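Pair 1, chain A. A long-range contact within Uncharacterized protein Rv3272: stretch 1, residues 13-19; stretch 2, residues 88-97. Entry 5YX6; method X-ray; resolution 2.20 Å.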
# COMPACT_ATOMS: atom_id res chain seq x y z
N PHE A 13 16.20 -4.74 19.71
CA PHE A 13 14.94 -4.05 20.00
C PHE A 13 13.83 -5.04 20.33
O PHE A 13 13.67 -6.06 19.67
CB PHE A 13 14.50 -3.18 18.82
CG PHE A 13 15.34 -1.96 18.61
CD1 PHE A 13 16.00 -1.36 19.66
CD2 PHE A 13 15.47 -1.41 17.35
CE1 PHE A 13 16.77 -0.23 19.46
CE2 PHE A 13 16.23 -0.28 17.14
CZ PHE A 13 16.88 0.31 18.20
N ARG A 14 13.03 -4.71 21.34
CA ARG A 14 11.93 -5.57 21.74
C ARG A 14 10.59 -4.89 21.47
O ARG A 14 10.38 -3.73 21.83
CB ARG A 14 12.05 -5.94 23.23
CG ARG A 14 10.84 -6.68 23.76
CD ARG A 14 11.08 -7.19 25.14
NE ARG A 14 12.12 -8.21 25.14
CZ ARG A 14 12.58 -8.80 26.24
NH1 ARG A 14 12.08 -8.48 27.43
NH2 ARG A 14 13.53 -9.73 26.14
N VAL A 15 9.69 -5.62 20.83
CA VAL A 15 8.38 -5.09 20.47
C VAL A 15 7.28 -5.89 21.15
O VAL A 15 7.29 -7.12 21.09
CB VAL A 15 8.17 -5.10 18.94
CG1 VAL A 15 6.81 -4.53 18.58
CG2 VAL A 15 9.30 -4.34 18.23
N LEU A 16 6.35 -5.20 21.79
CA LEU A 16 5.17 -5.82 22.37
C LEU A 16 3.98 -5.66 21.43
O LEU A 16 3.47 -4.55 21.27
CB LEU A 16 4.84 -5.18 23.72
CG LEU A 16 5.30 -5.97 24.93
CD1 LEU A 16 6.80 -6.17 24.85
CD2 LEU A 16 4.90 -5.25 26.22
N ASP A 17 3.54 -6.76 20.82
CA ASP A 17 2.55 -6.69 19.73
C ASP A 17 1.16 -7.13 20.21
O ASP A 17 0.90 -8.32 20.30
CB ASP A 17 3.01 -7.56 18.55
CG ASP A 17 2.10 -7.44 17.31
OD1 ASP A 17 1.09 -6.71 17.39
OD2 ASP A 17 2.40 -8.09 16.27
N PHE A 18 0.28 -6.16 20.46
CA PHE A 18 -1.10 -6.46 20.90
C PHE A 18 -2.09 -6.64 19.74
O PHE A 18 -3.28 -6.88 19.98
CB PHE A 18 -1.64 -5.35 21.83
CG PHE A 18 -0.98 -5.28 23.20
CD1 PHE A 18 0.23 -4.62 23.39
CD2 PHE A 18 -1.61 -5.84 24.31
CE1 PHE A 18 0.82 -4.55 24.65
CE2 PHE A 18 -1.03 -5.76 25.57
CZ PHE A 18 0.19 -5.12 25.74
N THR A 19 -1.62 -6.54 18.50
CA THR A 19 -2.51 -6.48 17.33
C THR A 19 -3.11 -7.83 16.92
O THR A 19 -2.59 -8.89 17.27
CB THR A 19 -1.78 -5.94 16.07
OG1 THR A 19 -0.83 -6.92 15.61
CG2 THR A 19 -1.07 -4.63 16.36
N GLN A 88 1.72 -7.79 34.82
CA GLN A 88 2.68 -8.50 33.99
C GLN A 88 3.00 -7.70 32.73
O GLN A 88 4.16 -7.60 32.31
CB GLN A 88 2.13 -9.88 33.62
CG GLN A 88 2.22 -10.88 34.74
CD GLN A 88 1.43 -12.13 34.46
OE1 GLN A 88 0.53 -12.13 33.62
NE2 GLN A 88 1.74 -13.20 35.17
N MET A 89 1.97 -7.09 32.16
CA MET A 89 2.10 -6.28 30.96
C MET A 89 2.87 -5.01 31.25
O MET A 89 3.62 -4.53 30.41
CB MET A 89 0.73 -5.96 30.38
CG MET A 89 0.03 -7.15 29.71
SD MET A 89 1.01 -7.92 28.39
CE MET A 89 1.81 -9.28 29.26
N LEU A 90 2.65 -4.44 32.44
CA LEU A 90 3.38 -3.24 32.84
C LEU A 90 4.86 -3.56 33.02
O LEU A 90 5.72 -2.79 32.60
CB LEU A 90 2.80 -2.64 34.12
CG LEU A 90 1.41 -1.99 34.02
CD1 LEU A 90 0.83 -1.74 35.39
CD2 LEU A 90 1.47 -0.70 33.24
N ARG A 91 5.15 -4.70 33.62
CA ARG A 91 6.54 -5.11 33.81
C ARG A 91 7.20 -5.47 32.49
O ARG A 91 8.37 -5.17 32.27
CB ARG A 91 6.63 -6.29 34.78
CG ARG A 91 6.37 -5.90 36.22
CD ARG A 91 6.58 -7.07 37.16
NE ARG A 91 5.51 -7.13 38.15
CZ ARG A 91 4.57 -8.08 38.18
NH1 ARG A 91 4.56 -9.05 37.28
NH2 ARG A 91 3.64 -8.05 39.13
N LEU A 92 6.44 -6.14 31.61
CA LEU A 92 6.96 -6.50 30.31
C LEU A 92 7.23 -5.24 29.48
O LEU A 92 8.23 -5.15 28.78
CB LEU A 92 5.99 -7.45 29.60
CG LEU A 92 6.44 -8.11 28.30
CD1 LEU A 92 7.84 -8.67 28.44
CD2 LEU A 92 5.46 -9.20 27.88
N ALA A 93 6.34 -4.25 29.57
CA ALA A 93 6.50 -3.00 28.83
C ALA A 93 7.70 -2.17 29.30
O ALA A 93 8.30 -1.44 28.52
CB ALA A 93 5.24 -2.18 28.92
N ASP A 94 8.04 -2.27 30.58
CA ASP A 94 9.23 -1.58 31.09
C ASP A 94 10.48 -2.02 30.34
O ASP A 94 11.45 -1.27 30.25
CB ASP A 94 9.41 -1.84 32.59
CG ASP A 94 8.38 -1.10 33.45
OD1 ASP A 94 7.68 -0.20 32.93
OD2 ASP A 94 8.29 -1.42 34.66
N THR A 95 10.45 -3.21 29.75
CA THR A 95 11.60 -3.75 29.06
C THR A 95 11.51 -3.55 27.55
O THR A 95 12.40 -3.97 26.81
CB THR A 95 11.76 -5.26 29.32
OG1 THR A 95 10.70 -5.97 28.67
CG2 THR A 95 11.75 -5.55 30.82
N ALA A 96 10.44 -2.90 27.09
CA ALA A 96 10.18 -2.83 25.65
C ALA A 96 10.62 -1.51 25.02
O ALA A 96 10.61 -0.46 25.65
CB ALA A 96 8.70 -3.04 25.38
N ASP A 97 10.98 -1.58 23.74
CA ASP A 97 11.27 -0.39 22.96
C ASP A 97 10.01 0.14 22.29
O ASP A 97 9.82 1.35 22.15
CB ASP A 97 12.34 -0.69 21.91
CG ASP A 97 13.62 -1.21 22.52
OD1 ASP A 97 14.45 -0.38 22.95
OD2 ASP A 97 13.81 -2.45 22.56

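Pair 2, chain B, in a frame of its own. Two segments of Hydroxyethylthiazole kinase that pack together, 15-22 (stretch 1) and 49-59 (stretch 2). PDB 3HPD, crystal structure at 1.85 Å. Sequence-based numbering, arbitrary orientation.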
# COMPACT_ATOMS: atom_id res chain seq x y z
N ARG B 15 21.25 -12.44 3.67
CA ARG B 15 19.96 -12.15 3.04
C ARG B 15 18.84 -12.96 3.71
O ARG B 15 18.17 -13.77 3.06
CB ARG B 15 20.02 -12.49 1.55
CG ARG B 15 21.13 -11.81 0.75
CD ARG B 15 20.64 -10.55 0.04
NE ARG B 15 21.04 -9.32 0.70
CZ ARG B 15 22.09 -8.58 0.35
NH1 ARG B 15 22.85 -8.95 -0.67
NH2 ARG B 15 22.36 -7.47 1.02
N PRO B 16 18.59 -12.73 5.01
CA PRO B 16 17.54 -13.47 5.71
C PRO B 16 16.12 -13.22 5.18
O PRO B 16 15.82 -12.14 4.67
CB PRO B 16 17.70 -12.99 7.15
CG PRO B 16 18.14 -11.56 6.97
CD PRO B 16 19.17 -11.68 5.86
N LEU B 17 15.27 -14.24 5.29
CA LEU B 17 13.88 -14.14 4.86
C LEU B 17 13.10 -13.75 6.11
O LEU B 17 13.10 -14.48 7.10
CB LEU B 17 13.38 -15.49 4.33
CG LEU B 17 11.90 -15.57 3.94
CD1 LEU B 17 11.57 -14.52 2.89
CD2 LEU B 17 11.57 -16.96 3.42
N VAL B 18 12.43 -12.60 6.06
CA VAL B 18 11.67 -12.13 7.21
C VAL B 18 10.18 -12.20 6.94
O VAL B 18 9.65 -11.48 6.09
CB VAL B 18 12.08 -10.67 7.57
CG1 VAL B 18 11.32 -10.20 8.81
CG2 VAL B 18 13.58 -10.59 7.79
N HIS B 19 9.51 -13.08 7.67
CA HIS B 19 8.07 -13.28 7.54
C HIS B 19 7.30 -12.21 8.30
O HIS B 19 7.45 -12.07 9.51
CB HIS B 19 7.70 -14.66 8.07
CG HIS B 19 6.23 -14.95 8.04
ND1 HIS B 19 5.67 -16.03 8.70
CD2 HIS B 19 5.21 -14.31 7.42
CE1 HIS B 19 4.36 -16.03 8.49
NE2 HIS B 19 4.06 -15.00 7.72
N ASN B 20 6.47 -11.45 7.59
CA ASN B 20 5.67 -10.39 8.20
C ASN B 20 4.18 -10.70 8.20
O ASN B 20 3.60 -11.04 7.17
CB ASN B 20 5.87 -9.05 7.47
CG ASN B 20 7.27 -8.50 7.60
OD1 ASN B 20 7.49 -7.48 8.27
ND2 ASN B 20 8.23 -9.16 6.96
N ILE B 21 3.57 -10.59 9.38
CA ILE B 21 2.12 -10.74 9.53
C ILE B 21 1.91 -9.32 10.01
O ILE B 21 2.01 -9.02 11.20
CB ILE B 21 1.76 -11.76 10.61
CG1 ILE B 21 2.38 -13.12 10.25
CG2 ILE B 21 0.25 -11.88 10.73
CD1 ILE B 21 2.18 -14.20 11.30
N THR B 22 1.62 -8.44 9.06
CA THR B 22 1.54 -7.03 9.38
C THR B 22 0.25 -6.28 9.02
O THR B 22 -0.76 -6.89 8.67
CB THR B 22 2.77 -6.35 8.74
OG1 THR B 22 2.91 -5.01 9.22
CG2 THR B 22 2.65 -6.36 7.21
N GLU B 49 -1.14 -21.84 5.65
CA GLU B 49 0.26 -21.87 5.25
C GLU B 49 1.22 -21.29 6.29
O GLU B 49 2.42 -21.19 6.04
CB GLU B 49 0.46 -21.12 3.93
CG GLU B 49 0.31 -19.60 4.03
CD GLU B 49 0.55 -18.89 2.71
OE1 GLU B 49 1.00 -19.55 1.75
OE2 GLU B 49 0.31 -17.67 2.64
N LEU B 50 0.71 -20.91 7.46
CA LEU B 50 1.58 -20.34 8.50
C LEU B 50 2.74 -21.24 8.87
O LEU B 50 3.88 -20.78 8.96
CB LEU B 50 0.78 -20.02 9.77
CG LEU B 50 -0.13 -18.79 9.75
CD1 LEU B 50 -0.85 -18.67 11.09
CD2 LEU B 50 0.70 -17.54 9.47
N GLU B 51 2.48 -22.52 9.11
CA GLU B 51 3.56 -23.42 9.49
C GLU B 51 4.65 -23.51 8.43
O GLU B 51 5.83 -23.36 8.74
CB GLU B 51 3.02 -24.82 9.81
CG GLU B 51 4.12 -25.82 10.17
CD GLU B 51 3.67 -26.85 11.19
OE1 GLU B 51 4.14 -26.79 12.35
OE2 GLU B 51 2.84 -27.72 10.84
N GLU B 52 4.27 -23.73 7.18
CA GLU B 52 5.25 -23.83 6.11
C GLU B 52 6.02 -22.54 5.88
O GLU B 52 7.22 -22.56 5.59
CB GLU B 52 4.57 -24.26 4.81
CG GLU B 52 4.08 -25.70 4.84
CD GLU B 52 3.23 -26.04 3.63
OE1 GLU B 52 3.76 -26.05 2.51
OE2 GLU B 52 2.02 -26.29 3.82
N MET B 53 5.35 -21.40 6.02
CA MET B 53 6.00 -20.12 5.81
C MET B 53 6.97 -19.78 6.95
O MET B 53 8.08 -19.30 6.70
CB MET B 53 4.95 -19.01 5.66
CG MET B 53 5.44 -17.81 4.88
SD MET B 53 5.99 -18.26 3.21
CE MET B 53 4.49 -17.95 2.25
N ILE B 54 6.57 -20.03 8.19
CA ILE B 54 7.43 -19.75 9.33
C ILE B 54 8.63 -20.70 9.34
O ILE B 54 9.71 -20.35 9.83
CB ILE B 54 6.64 -19.86 10.66
CG1 ILE B 54 5.53 -18.80 10.67
CG2 ILE B 54 7.58 -19.63 11.85
CD1 ILE B 54 4.61 -18.88 11.87
N ARG B 55 8.44 -21.89 8.79
CA ARG B 55 9.52 -22.88 8.70
C ARG B 55 10.55 -22.36 7.71
O ARG B 55 11.76 -22.54 7.88
CB ARG B 55 8.97 -24.21 8.19
CG ARG B 55 8.23 -25.05 9.21
CD ARG B 55 7.68 -26.30 8.54
NE ARG B 55 7.20 -27.29 9.49
CZ ARG B 55 6.84 -28.53 9.15
NH1 ARG B 55 6.91 -28.91 7.88
NH2 ARG B 55 6.43 -29.38 10.08
N LEU B 56 10.04 -21.73 6.66
CA LEU B 56 10.86 -21.18 5.59
C LEU B 56 11.61 -19.93 6.04
O LEU B 56 12.76 -19.72 5.66
CB LEU B 56 9.95 -20.84 4.41
CG LEU B 56 10.33 -21.22 2.98
CD1 LEU B 56 10.87 -22.63 2.94
CD2 LEU B 56 9.11 -21.07 2.09
N ALA B 57 10.96 -19.13 6.88
CA ALA B 57 11.52 -17.87 7.38
C ALA B 57 12.64 -17.98 8.40
O ALA B 57 12.83 -19.02 9.03
CB ALA B 57 10.40 -17.00 7.95
N ASP B 58 13.38 -16.89 8.56
CA ASP B 58 14.47 -16.82 9.52
C ASP B 58 14.07 -15.97 10.72
O ASP B 58 14.74 -15.98 11.75
CB ASP B 58 15.71 -16.23 8.84
CG ASP B 58 16.22 -17.10 7.71
OD1 ASP B 58 16.50 -18.29 7.98
OD2 ASP B 58 16.32 -16.61 6.56
N ALA B 59 12.96 -15.25 10.57
CA ALA B 59 12.45 -14.41 11.64
C ALA B 59 11.00 -14.06 11.32
O ALA B 59 10.59 -14.09 10.16
CB ALA B 59 13.29 -13.14 11.77

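In both pairs a short strand packs against a helix that runs roughly antiparallel to it, and the chain beyond the helix bends across to meet the start of the strand. The N-to-C directions of strand and helix differ by 150° in pair 1 and 145° in pair 2, with closest axis approaches of 9.5 and 8.5 Å; fourteen central residues superpose with an RMSD of 0.7 Å. The buried surface is also similar, 466 Å² against 475 Å². A:Arg14 matches B:Leu17, A:Leu16 matches B:His19, A:Phe18 matches B:Ile21, and on the other stretch A:Met89, A:Leu92, A:Ala93, A:Ala96 and A:Asp97 match B:Leu50, B:Met53, B:Ile54, B:Ala57 and B:Asp58.

Both pairs have an aspartate clasp beyond the helix. In pair 1 the amide A:Arg14 N donates to A:Asp97 OD2 (2.7 Å), and A:Asp97 N donates back to A:Arg14 O (2.9 Å). In pair 2 B:Leu17 N donates to B:Asp58 OD2 (2.9 Å) and B:Asp58 N to B:Leu17 O (2.8 Å). Because the strand residue contributes only backbone atoms to these bonds, the clasp accommodates either arginine or leucine. Both aspartates adopt chi1 m, which brings the carboxylate to the strand amide. The preceding strand-side residue, A:Phe13 or B:Pro16, lies beside it: A:Phe13 CD1 is 3.7 Å from A:Asp97 CG, and B:Pro16 CB is 3.9 Å from B:Asp58 OD2.

The freed side chains then diverge. Both have chi1 t, but A:Arg14 carries its guanidinium to A:Thr95, where A:Arg14 NH1 donates to A:Thr95 OG1 (3.1 Å), the hydroxyl lying near the guanidinium plane; the same hydroxyl donates to A:Leu92 O (2.6 Å). B:Leu17 makes an apolar contact instead, B:Leu17 CD2 lying 4.3 Å from B:Leu56 CB, at the position matching A:Thr95.

At the centre, A:Leu16 and B:His19 both point toward the helix stretch. A:Leu16 spreads its methyls over aliphatic neighbours, with A:Leu16 CD1 3.7 Å from A:Ala96 CB and A:Leu16 CD2 3.9 Å from A:Leu92 CG and 4.1 Å from A:Ala93 CB. The imidazole of B:His19 fills the equivalent space with a flat ring. B:Met53 lies over one face, its CG 4.1 Å from the B:His19 ring centroid in a CH-pi contact, while B:Ile54 CG1 approaches B:His19 ND1 at the ring edge (3.4 Å). That nitrogen is buried without a polar partner, whereas NE2 is hydrogen-bonded elsewhere in the structure. The matching alanines lie close to both central side chains; B:Ala57 CB is 3.6 Å from B:His19 CB.

Farther along the strand, A:Phe18 extends its ring to A:Met89, with A:Phe18 CZ 3.9 Å from A:Met89 SD and the sulfur oblique to the ring. B:Ile21 meets the branched B:Leu50 at the same positions, B:Ile21 CD1 lying 4.1 Å from B:Leu50 CD2. Thus an aromatic-sulfur contact in pair 1 gives way to a purely aliphatic one in pair 2.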